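Local coordinates for protein putative esterase (Sulfolobus solfataricus P2, PDB 2RAU) that probably acts as a lipase or esterase of the alpha/beta-hydrolase type, and binds calcium, at residues Ser62-Gln65 with Leu66-Ser70; Trp219-Ala222 with Leu223-Asp227; Tyr327-Leu330 with Asp331-Gly335. All coordinates share one frame; numbering follows the deposited sequence.

The three contacts follow one another along the chain without nesting or crossing, and each folds a single continuous run back on itself. Interaction 1 comes first, closing the short helix 63-68 that follows strand 52-56 of the central sheet and leads into the hairpin of strands 70-71 and 74-75. Interaction 2, its centre about 24 Å from the centre of the chain, ends helix 218-224, beside helices 238-248 and 262-270. Interaction 3 shapes the turn between strand 320-324 and helix 338-353. Their centres lie about 16 to 21 Å apart and none touches another, but helix 262-270 is a common neighbour: Q65, A222 and L330 each rest a side chain against it.

Interaction 1. Residues Ser62-Gln65 with Leu66-Ser70; sequences SGEQ and LVTIS
From S62 O, bonded by L66 N at 3.1 Å, the backbone winds through less than two helical turns before I69 leaves helical angles with a positive phi of 52°. Inside this short coil E64 O takes both V67 N and T68 N, the latter at 2.8 Å, while I69 N reaches Q65 O. The side chain of E64 has CG anti to its own N (chi1 -175°) and runs out extended beyond it, which carries the carboxylate out along the flank of the helix, where the chain returns with S70. There S70 OG donates to E64 OE2 at 2.7 Å, on the anti side and 20° out of the carboxylate plane. S62 N-caps helix 63-68, which follows strand 52-56, a parallel strand of the central sheet, consistent with an alpha/beta-hydrolase fold. In this cap S62 OG accepts from Q65 N at 3.0 Å and closes the first turn. A water, 2.7 Å from both S62 OG and S70 O, links S62 to S70. V67 faces the central sheet, touching T98 of strand 94-100 and V43 of strand 37-45. G73 N gives E64 OE2 a second bond, while OE1 takes H104 NE2 and N72 N; the amide of Q65 is held by S61 and S271.

Interaction 2. Residues Trp219-Ala222 with Leu223-Asp227; sequences WSYA and LANPD
Y221 O is gripped twice by N225, from the backbone and from the side chain. N225 N donates at 2.9 Å, and N225 ND2 comes to Y221 O at 3.1 Å, in the carbonyl plane and on a lone pair, with the oxygen tilted from the amide plane. N225 CG stands beside its own N, anti to the carbonyl carbon (chi1 -57°), and this folds the amide back over the preceding turn. The same residue lies over one face of the Y221 ring: CB makes a CH-pi contact 4.3 Å from the centroid and 19° off the ring normal, while ND2 sits 3.5 Å above the plane toward the rim. Ring and amide planes are 35° apart, so the amide leans over the ring without stacking flat on it. Folded back on the carbonyl four residues earlier, the asparagine side chain closes the C-terminal end of helix 218-224, N225 being the first residue to leave helical angles. P226 follows, its CA within 3.1 Å of A222 O, and offers that oxygen no N-H to continue the helix. One turn back, L223 N bonds W219 O at 3.0 Å. The inner face of helix 218-224 is packed by W219 and A222 against L242 of helix 238-248 and F266 of helix 262-270.

Interaction 3. Residues Tyr327-Leu330 with Asp331-Gly335; sequences YGHL and DVYTG
Y333 turns the edge of its ring toward the face of H329, with centroids 5.5 Å apart and planes at 81°, a T-shaped pair in which Y333 CE2 stands over the centre of the imidazole. Y333 OH comes within 3.3 Å of H329 CE1. Behind the tyrosine, V332 CB lies over the centre of one face of its ring. On the other side of the turn D331 CB packs 3.4 Å from Y327 CD2, and D331 OD2 accepts from G328 N at 2.9 Å through its anti lone pair; with CG beside the backbone N (chi1 -66°), the carboxylate reaches back to that amide. V332 N to H329 O and Y333 N to L330 O, each 3.2 Å, coil the turn. Further out, L176 O holds Y333 OH, S260 binds D331 OD1, and D341 binds Y327 OH. With an alanine in place of Y333, one face of the imidazole would probably lose the ring edge and L176 O its hydroxyl partner. The turn lies between strand 320-324 and helix 338-353, consistent with the position of the catalytic histidine in alpha/beta hydrolases. With Y333 and F305 packed on the imidazole, NE2 bonded to S152 and ND1 to D177 in Ser-His-Asp triad-like geometry, its orientation is probably well fixed.

Interaction 1. Residues Ser62-Gln65 with Leu66-Ser70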
ATOM      1  N   SER A  62      -2.353   4.474   1.324  1.00 26.48           N
ATOM      2  CA  SER A  62      -1.618   5.710   1.227  1.00 26.40           C
ATOM      3  C   SER A  62      -0.342   5.650   2.073  1.00 26.52           C
ATOM      4  O   SER A  62      -0.232   4.805   2.989  1.00 24.27           O
ATOM      5  CB  SER A  62      -2.493   6.855   1.720  1.00 24.85           C
ATOM      6  OG  SER A  62      -2.749   6.785   3.109  1.00 23.99           O
ATOM      7  N   GLY A  63       0.588   6.570   1.802  1.00 24.22           N
ATOM      8  CA  GLY A  63       1.782   6.694   2.600  1.00 25.04           C
ATOM      9  C   GLY A  63       1.421   7.062   4.027  1.00 24.97           C
ATOM     10  O   GLY A  63       2.045   6.570   4.952  1.00 28.33           O
ATOM     11  N   GLU A  64       0.425   7.939   4.194  1.00 24.32           N
ATOM     12  CA  GLU A  64      -0.077   8.266   5.510  1.00 23.42           C
ATOM     13  C   GLU A  64      -0.507   6.999   6.288  1.00 23.98           C
ATOM     14  O   GLU A  64      -0.108   6.803   7.441  1.00 26.04           O
ATOM     15  CB  GLU A  64      -1.266   9.253   5.412  1.00 24.77           C
ATOM     16  CG  GLU A  64      -1.706   9.698   6.799  1.00 23.62           C
ATOM     17  CD  GLU A  64      -2.913  10.624   6.862  1.00 25.32           C
ATOM     18  OE1 GLU A  64      -3.365  11.018   5.781  1.00 28.73           O
ATOM     19  OE2 GLU A  64      -3.364  10.945   8.006  1.00 27.30           O
ATOM     20  N   GLN A  65      -1.300   6.144   5.665  1.00 24.78           N
ATOM     21  CA  GLN A  65      -1.709   4.907   6.284  1.00 25.87           C
ATOM     22  C   GLN A  65      -0.512   4.086   6.714  1.00 25.89           C
ATOM     23  O   GLN A  65      -0.522   3.518   7.812  1.00 27.44           O
ATOM     24  CB  GLN A  65      -2.594   4.081   5.369  1.00 26.83           C
ATOM     25  CG  GLN A  65      -3.266   2.927   6.090  1.00 24.77           C
ATOM     26  CD  GLN A  65      -4.139   2.119   5.201  1.00 26.68           C
ATOM     27  OE1 GLN A  65      -3.798   1.806   4.052  1.00 27.79           O
ATOM     28  NE2 GLN A  65      -5.306   1.761   5.730  1.00 24.69           N
ATOM     29  N   LEU A  66       0.511   4.048   5.857  1.00 25.54           N
ATOM     30  CA  LEU A  66       1.716   3.250   6.099  1.00 24.25           C
ATOM     31  C   LEU A  66       2.599   3.729   7.212  1.00 27.87           C
ATOM     32  O   LEU A  66       3.416   2.965   7.730  1.00 26.87           O
ATOM     33  CB  LEU A  66       2.513   3.080   4.812  1.00 28.21           C
ATOM     34  CG  LEU A  66       2.237   1.838   3.971  1.00 34.05           C
ATOM     35  CD1 LEU A  66       0.798   1.335   3.917  1.00 34.02           C
ATOM     36  CD2 LEU A  66       2.888   1.845   2.651  1.00 27.90           C
ATOM     37  N   VAL A  67       2.434   4.993   7.593  1.00 25.09           N
ATOM     38  CA  VAL A  67       3.209   5.578   8.675  1.00 28.50           C
ATOM     39  C   VAL A  67       2.370   5.667   9.946  1.00 26.74           C
ATOM     40  O   VAL A  67       2.776   5.210  10.979  1.00 25.14           O
ATOM     41  CB  VAL A  67       3.731   7.034   8.317  1.00 24.80           C
ATOM     42  CG1 VAL A  67       4.580   7.670   9.466  1.00 25.42           C
ATOM     43  CG2 VAL A  67       4.451   7.079   6.950  1.00 21.14           C
ATOM     44  N   THR A  68       1.204   6.289   9.860  1.00 25.28           N
ATOM     45  CA  THR A  68       0.434   6.552  11.050  1.00 26.01           C
ATOM     46  C   THR A  68      -0.965   5.897  11.123  1.00 25.75           C
ATOM     47  O   THR A  68      -1.701   6.124  12.092  1.00 27.24           O
ATOM     48  CB  THR A  68       0.316   8.088  11.319  1.00 29.50           C
ATOM     49  OG1 THR A  68      -0.173   8.721  10.152  1.00 26.52           O
ATOM     50  CG2 THR A  68       1.666   8.730  11.726  1.00 29.81           C
ATOM     51  N   ILE A  69      -1.321   5.047  10.160  1.00 25.64           N
ATOM     52  CA  ILE A  69      -2.591   4.335  10.200  1.00 26.26           C
ATOM     53  C   ILE A  69      -3.721   5.345  10.402  1.00 24.18           C
ATOM     54  O   ILE A  69      -4.607   5.184  11.250  1.00 27.22           O
ATOM     55  CB  ILE A  69      -2.608   3.186  11.255  1.00 27.50           C
ATOM     56  CG1 ILE A  69      -1.183   2.543  11.372  1.00 29.47           C
ATOM     57  CG2 ILE A  69      -3.610   2.076  10.853  1.00 25.10           C
ATOM     58  CD1 ILE A  69      -1.062   1.424  12.395  1.00 29.24           C
ATOM     59  N   SER A  70      -3.641   6.397   9.587  1.00 26.28           N
ATOM     60  CA  SER A  70      -4.554   7.507   9.626  1.00 26.06           C
ATOM     61  C   SER A  70      -4.944   7.971   8.219  1.00 26.75           C
ATOM     62  O   SER A  70      -4.302   7.581   7.215  1.00 25.06           O
ATOM     63  CB  SER A  70      -3.905   8.614  10.459  1.00 25.98           C
ATOM     64  OG  SER A  70      -2.721   9.183   9.895  1.00 25.54           O
TER
HETATM   65  O   HOH W   1      -4.968   6.926   4.641  1.00 16.08           O

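Interaction 2. Residues Trp219-Ala222 with Leu223-Asp227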
ATOM      1  N   TRP A 219     -16.231  -0.300  10.903  1.00 24.83           N
ATOM      2  CA  TRP A 219     -15.011  -0.932  11.448  1.00 24.67           C
ATOM      3  C   TRP A 219     -14.574  -0.304  12.766  1.00 24.66           C
ATOM      4  O   TRP A 219     -14.335  -0.992  13.762  1.00 25.61           O
ATOM      5  CB  TRP A 219     -13.884  -0.876  10.422  1.00 24.16           C
ATOM      6  CG  TRP A 219     -14.215  -1.548   9.110  1.00 23.13           C
ATOM      7  CD1 TRP A 219     -14.749  -0.960   8.010  1.00 22.75           C
ATOM      8  CD2 TRP A 219     -14.037  -2.919   8.784  1.00 28.52           C
ATOM      9  NE1 TRP A 219     -14.963  -1.882   7.035  1.00 25.65           N
ATOM     10  CE2 TRP A 219     -14.534  -3.101   7.486  1.00 23.11           C
ATOM     11  CE3 TRP A 219     -13.525  -4.021   9.477  1.00 24.96           C
ATOM     12  CZ2 TRP A 219     -14.491  -4.323   6.832  1.00 24.93           C
ATOM     13  CZ3 TRP A 219     -13.482  -5.223   8.832  1.00 24.56           C
ATOM     14  CH2 TRP A 219     -13.961  -5.363   7.519  1.00 22.69           C
ATOM     15  N   SER A 220     -14.513   1.016  12.785  1.00 25.24           N
ATOM     16  CA  SER A 220     -14.182   1.739  14.005  1.00 25.48           C
ATOM     17  C   SER A 220     -15.219   1.510  15.133  1.00 24.87           C
ATOM     18  O   SER A 220     -14.843   1.383  16.286  1.00 27.05           O
ATOM     19  CB  SER A 220     -13.935   3.236  13.667  1.00 25.70           C
ATOM     20  OG  SER A 220     -15.149   3.916  13.416  1.00 26.39           O
ATOM     21  N   TYR A 221     -16.512   1.505  14.800  1.00 24.67           N
ATOM     22  CA  TYR A 221     -17.561   1.258  15.780  1.00 25.95           C
ATOM     23  C   TYR A 221     -17.360  -0.122  16.412  1.00 26.03           C
ATOM     24  O   TYR A 221     -17.468  -0.261  17.614  1.00 26.27           O
ATOM     25  CB  TYR A 221     -18.928   1.365  15.129  1.00 24.93           C
ATOM     26  CG  TYR A 221     -20.045   0.940  16.029  1.00 25.09           C
ATOM     27  CD1 TYR A 221     -20.548   1.808  16.982  1.00 25.69           C
ATOM     28  CD2 TYR A 221     -20.549  -0.373  15.994  1.00 23.95           C
ATOM     29  CE1 TYR A 221     -21.568   1.404  17.849  1.00 24.23           C
ATOM     30  CE2 TYR A 221     -21.538  -0.775  16.847  1.00 24.15           C
ATOM     31  CZ  TYR A 221     -22.046   0.109  17.778  1.00 23.07           C
ATOM     32  OH  TYR A 221     -23.036  -0.294  18.630  1.00 24.23           O
ATOM     33  N   ALA A 222     -17.063  -1.115  15.581  1.00 25.24           N
ATOM     34  CA  ALA A 222     -16.912  -2.522  15.989  1.00 25.65           C
ATOM     35  C   ALA A 222     -15.640  -2.789  16.782  1.00 26.28           C
ATOM     36  O   ALA A 222     -15.615  -3.669  17.642  1.00 24.75           O
ATOM     37  CB  ALA A 222     -17.002  -3.435  14.787  1.00 23.25           C
ATOM     38  N   LEU A 223     -14.598  -1.993  16.586  1.00 27.08           N
ATOM     39  CA  LEU A 223     -13.400  -2.155  17.401  1.00 25.76           C
ATOM     40  C   LEU A 223     -13.699  -1.749  18.827  1.00 29.00           C
ATOM     41  O   LEU A 223     -13.223  -2.379  19.752  1.00 28.09           O
ATOM     42  CB  LEU A 223     -12.226  -1.318  16.884  1.00 24.68           C
ATOM     43  CG  LEU A 223     -10.860  -1.393  17.551  1.00 26.44           C
ATOM     44  CD1 LEU A 223     -10.414  -2.834  17.733  1.00 22.24           C
ATOM     45  CD2 LEU A 223      -9.794  -0.510  16.844  1.00 26.08           C
ATOM     46  N   ALA A 224     -14.422  -0.652  19.000  1.00 25.40           N
ATOM     47  CA  ALA A 224     -14.768  -0.149  20.329  1.00 26.20           C
ATOM     48  C   ALA A 224     -15.899  -0.932  20.953  1.00 25.76           C
ATOM     49  O   ALA A 224     -15.914  -1.023  22.154  1.00 23.98           O
ATOM     50  CB  ALA A 224     -15.123   1.369  20.287  1.00 25.25           C
ATOM     51  N   ASN A 225     -16.804  -1.498  20.148  1.00 24.82           N
ATOM     52  CA  ASN A 225     -18.000  -2.196  20.604  1.00 25.64           C
ATOM     53  C   ASN A 225     -18.150  -3.574  19.949  1.00 23.06           C
ATOM     54  O   ASN A 225     -19.103  -3.820  19.150  1.00 25.54           O
ATOM     55  CB  ASN A 225     -19.221  -1.337  20.282  1.00 26.52           C
ATOM     56  CG  ASN A 225     -19.123   0.035  20.899  1.00 24.97           C
ATOM     57  OD1 ASN A 225     -19.244   0.184  22.107  1.00 28.98           O
ATOM     58  ND2 ASN A 225     -18.806   1.012  20.088  1.00 23.41           N
ATOM     59  N   PRO A 226     -17.166  -4.446  20.204  1.00 23.26           N
ATOM     60  CA  PRO A 226     -17.049  -5.696  19.423  1.00 25.06           C
ATOM     61  C   PRO A 226     -18.107  -6.764  19.638  1.00 25.01           C
ATOM     62  O   PRO A 226     -18.258  -7.653  18.817  1.00 24.26           O
ATOM     63  CB  PRO A 226     -15.656  -6.196  19.803  1.00 27.18           C
ATOM     64  CG  PRO A 226     -15.468  -5.706  21.192  1.00 26.38           C
ATOM     65  CD  PRO A 226     -16.068  -4.334  21.172  1.00 23.62           C
ATOM     66  N   ASP A 227     -18.839  -6.649  20.736  1.00 24.17           N
ATOM     67  CA  ASP A 227     -19.816  -7.630  21.107  1.00 25.85           C
ATOM     68  C   ASP A 227     -21.246  -7.207  20.766  1.00 24.09           C
ATOM     69  O   ASP A 227     -22.230  -7.903  21.096  1.00 23.51           O
ATOM     70  CB  ASP A 227     -19.667  -7.986  22.588  1.00 28.81           C
ATOM     71  CG  ASP A 227     -18.331  -8.652  22.902  1.00 31.56           C
ATOM     72  OD1 ASP A 227     -17.741  -9.348  22.059  1.00 42.82           O
ATOM     73  OD2 ASP A 227     -17.848  -8.430  23.989  1.00 40.21           O
TER

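Interaction 3. Residues Tyr327-Leu330 with Asp331-Gly335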
ATOM      1  N   TYR A 327      -0.871 -17.185   6.558  1.00 24.90           N
ATOM      2  CA  TYR A 327      -1.162 -15.775   6.414  1.00 22.34           C
ATOM      3  C   TYR A 327      -2.267 -15.482   5.440  1.00 25.43           C
ATOM      4  O   TYR A 327      -2.270 -16.012   4.320  1.00 25.89           O
ATOM      5  CB  TYR A 327       0.092 -15.027   5.907  1.00 23.48           C
ATOM      6  CG  TYR A 327       1.036 -14.586   6.987  1.00 24.73           C
ATOM      7  CD1 TYR A 327       1.558 -15.499   7.896  1.00 27.16           C
ATOM      8  CD2 TYR A 327       1.455 -13.266   7.075  1.00 28.20           C
ATOM      9  CE1 TYR A 327       2.457 -15.106   8.897  1.00 24.25           C
ATOM     10  CE2 TYR A 327       2.364 -12.856   8.080  1.00 26.73           C
ATOM     11  CZ  TYR A 327       2.837 -13.781   8.996  1.00 24.71           C
ATOM     12  OH  TYR A 327       3.667 -13.386  10.009  1.00 26.24           O
ATOM     13  N   GLY A 328      -3.165 -14.612   5.864  1.00 24.00           N
ATOM     14  CA  GLY A 328      -3.991 -13.900   4.921  1.00 24.58           C
ATOM     15  C   GLY A 328      -3.220 -12.691   4.405  1.00 27.45           C
ATOM     16  O   GLY A 328      -2.138 -12.357   4.895  1.00 26.08           O
ATOM     17  N   HIS A 329      -3.805 -12.014   3.427  1.00 26.25           N
ATOM     18  CA  HIS A 329      -3.187 -10.872   2.765  1.00 24.03           C
ATOM     19  C   HIS A 329      -2.731  -9.792   3.721  1.00 23.28           C
ATOM     20  O   HIS A 329      -1.559  -9.350   3.708  1.00 24.22           O
ATOM     21  CB  HIS A 329      -4.188 -10.318   1.736  1.00 26.15           C
ATOM     22  CG  HIS A 329      -3.614  -9.306   0.792  1.00 27.81           C
ATOM     23  ND1 HIS A 329      -2.416  -9.489   0.128  1.00 26.85           N
ATOM     24  CD2 HIS A 329      -4.126  -8.136   0.334  1.00 30.44           C
ATOM     25  CE1 HIS A 329      -2.205  -8.460  -0.677  1.00 27.08           C
ATOM     26  NE2 HIS A 329      -3.223  -7.626  -0.568  1.00 27.01           N
ATOM     27  N   LEU A 330      -3.652  -9.343   4.570  1.00 24.70           N
ATOM     28  CA  LEU A 330      -3.345  -8.247   5.460  1.00 23.47           C
ATOM     29  C   LEU A 330      -2.399  -8.589   6.577  1.00 23.42           C
ATOM     30  O   LEU A 330      -1.827  -7.668   7.155  1.00 25.47           O
ATOM     31  CB  LEU A 330      -4.604  -7.604   5.990  1.00 22.85           C
ATOM     32  CG  LEU A 330      -5.595  -6.998   4.960  1.00 26.94           C
ATOM     33  CD1 LEU A 330      -6.836  -6.457   5.676  1.00 28.63           C
ATOM     34  CD2 LEU A 330      -4.938  -5.906   4.154  1.00 27.76           C
ATOM     35  N   ASP A 331      -2.255  -9.876   6.892  1.00 25.56           N
ATOM     36  CA  ASP A 331      -1.273 -10.323   7.926  1.00 25.29           C
ATOM     37  C   ASP A 331       0.182 -10.028   7.519  1.00 26.39           C
ATOM     38  O   ASP A 331       1.068  -9.957   8.362  1.00 23.02           O
ATOM     39  CB  ASP A 331      -1.403 -11.834   8.205  1.00 23.33           C
ATOM     40  CG  ASP A 331      -2.724 -12.199   8.851  1.00 21.27           C
ATOM     41  OD1 ASP A 331      -3.052 -11.597   9.915  1.00 30.48           O
ATOM     42  OD2 ASP A 331      -3.406 -13.106   8.287  1.00 28.46           O
ATOM     43  N   VAL A 332       0.417  -9.874   6.222  1.00 27.64           N
ATOM     44  CA  VAL A 332       1.745  -9.501   5.695  1.00 27.61           C
ATOM     45  C   VAL A 332       2.225  -8.125   6.210  1.00 25.44           C
ATOM     46  O   VAL A 332       3.426  -7.894   6.408  1.00 26.44           O
ATOM     47  CB  VAL A 332       1.753  -9.583   4.139  1.00 28.19           C
ATOM     48  CG1 VAL A 332       3.166  -9.257   3.582  1.00 26.88           C
ATOM     49  CG2 VAL A 332       1.310 -11.018   3.692  1.00 21.91           C
ATOM     50  N   TYR A 333       1.267  -7.263   6.521  1.00 23.46           N
ATOM     51  CA  TYR A 333       1.466  -5.849   6.847  1.00 25.31           C
ATOM     52  C   TYR A 333       1.287  -5.439   8.304  1.00 26.37           C
ATOM     53  O   TYR A 333       1.575  -4.323   8.665  1.00 27.68           O
ATOM     54  CB  TYR A 333       0.506  -5.002   5.984  1.00 25.37           C
ATOM     55  CG  TYR A 333       0.456  -5.454   4.557  1.00 23.87           C
ATOM     56  CD1 TYR A 333       1.605  -5.502   3.790  1.00 31.55           C
ATOM     57  CD2 TYR A 333      -0.738  -5.805   3.963  1.00 29.03           C
ATOM     58  CE1 TYR A 333       1.575  -5.979   2.476  1.00 27.09           C
ATOM     59  CE2 TYR A 333      -0.784  -6.268   2.670  1.00 22.39           C
ATOM     60  CZ  TYR A 333       0.379  -6.352   1.933  1.00 25.08           C
ATOM     61  OH  TYR A 333       0.332  -6.813   0.640  1.00 27.42           O
ATOM     62  N   THR A 334       0.804  -6.342   9.152  1.00 25.88           N
ATOM     63  CA  THR A 334       0.498  -6.009  10.529  1.00 26.19           C
ATOM     64  C   THR A 334       0.473  -7.270  11.403  1.00 25.15           C
ATOM     65  O   THR A 334       0.620  -8.405  10.885  1.00 24.40           O
ATOM     66  CB  THR A 334      -0.870  -5.266  10.669  1.00 28.29           C
ATOM     67  OG1 THR A 334      -0.974  -4.735  11.995  1.00 26.51           O
ATOM     68  CG2 THR A 334      -2.076  -6.230  10.339  1.00 28.32           C
ATOM     69  N   GLY A 335       0.387  -7.067  12.727  1.00 25.02           N
ATOM     70  CA  GLY A 335       0.314  -8.145  13.688  1.00 25.43           C
ATOM     71  C   GLY A 335       1.652  -8.471  14.278  1.00 25.47           C
ATOM     72  O   GLY A 335       2.664  -8.331  13.617  1.00 24.72           O
TER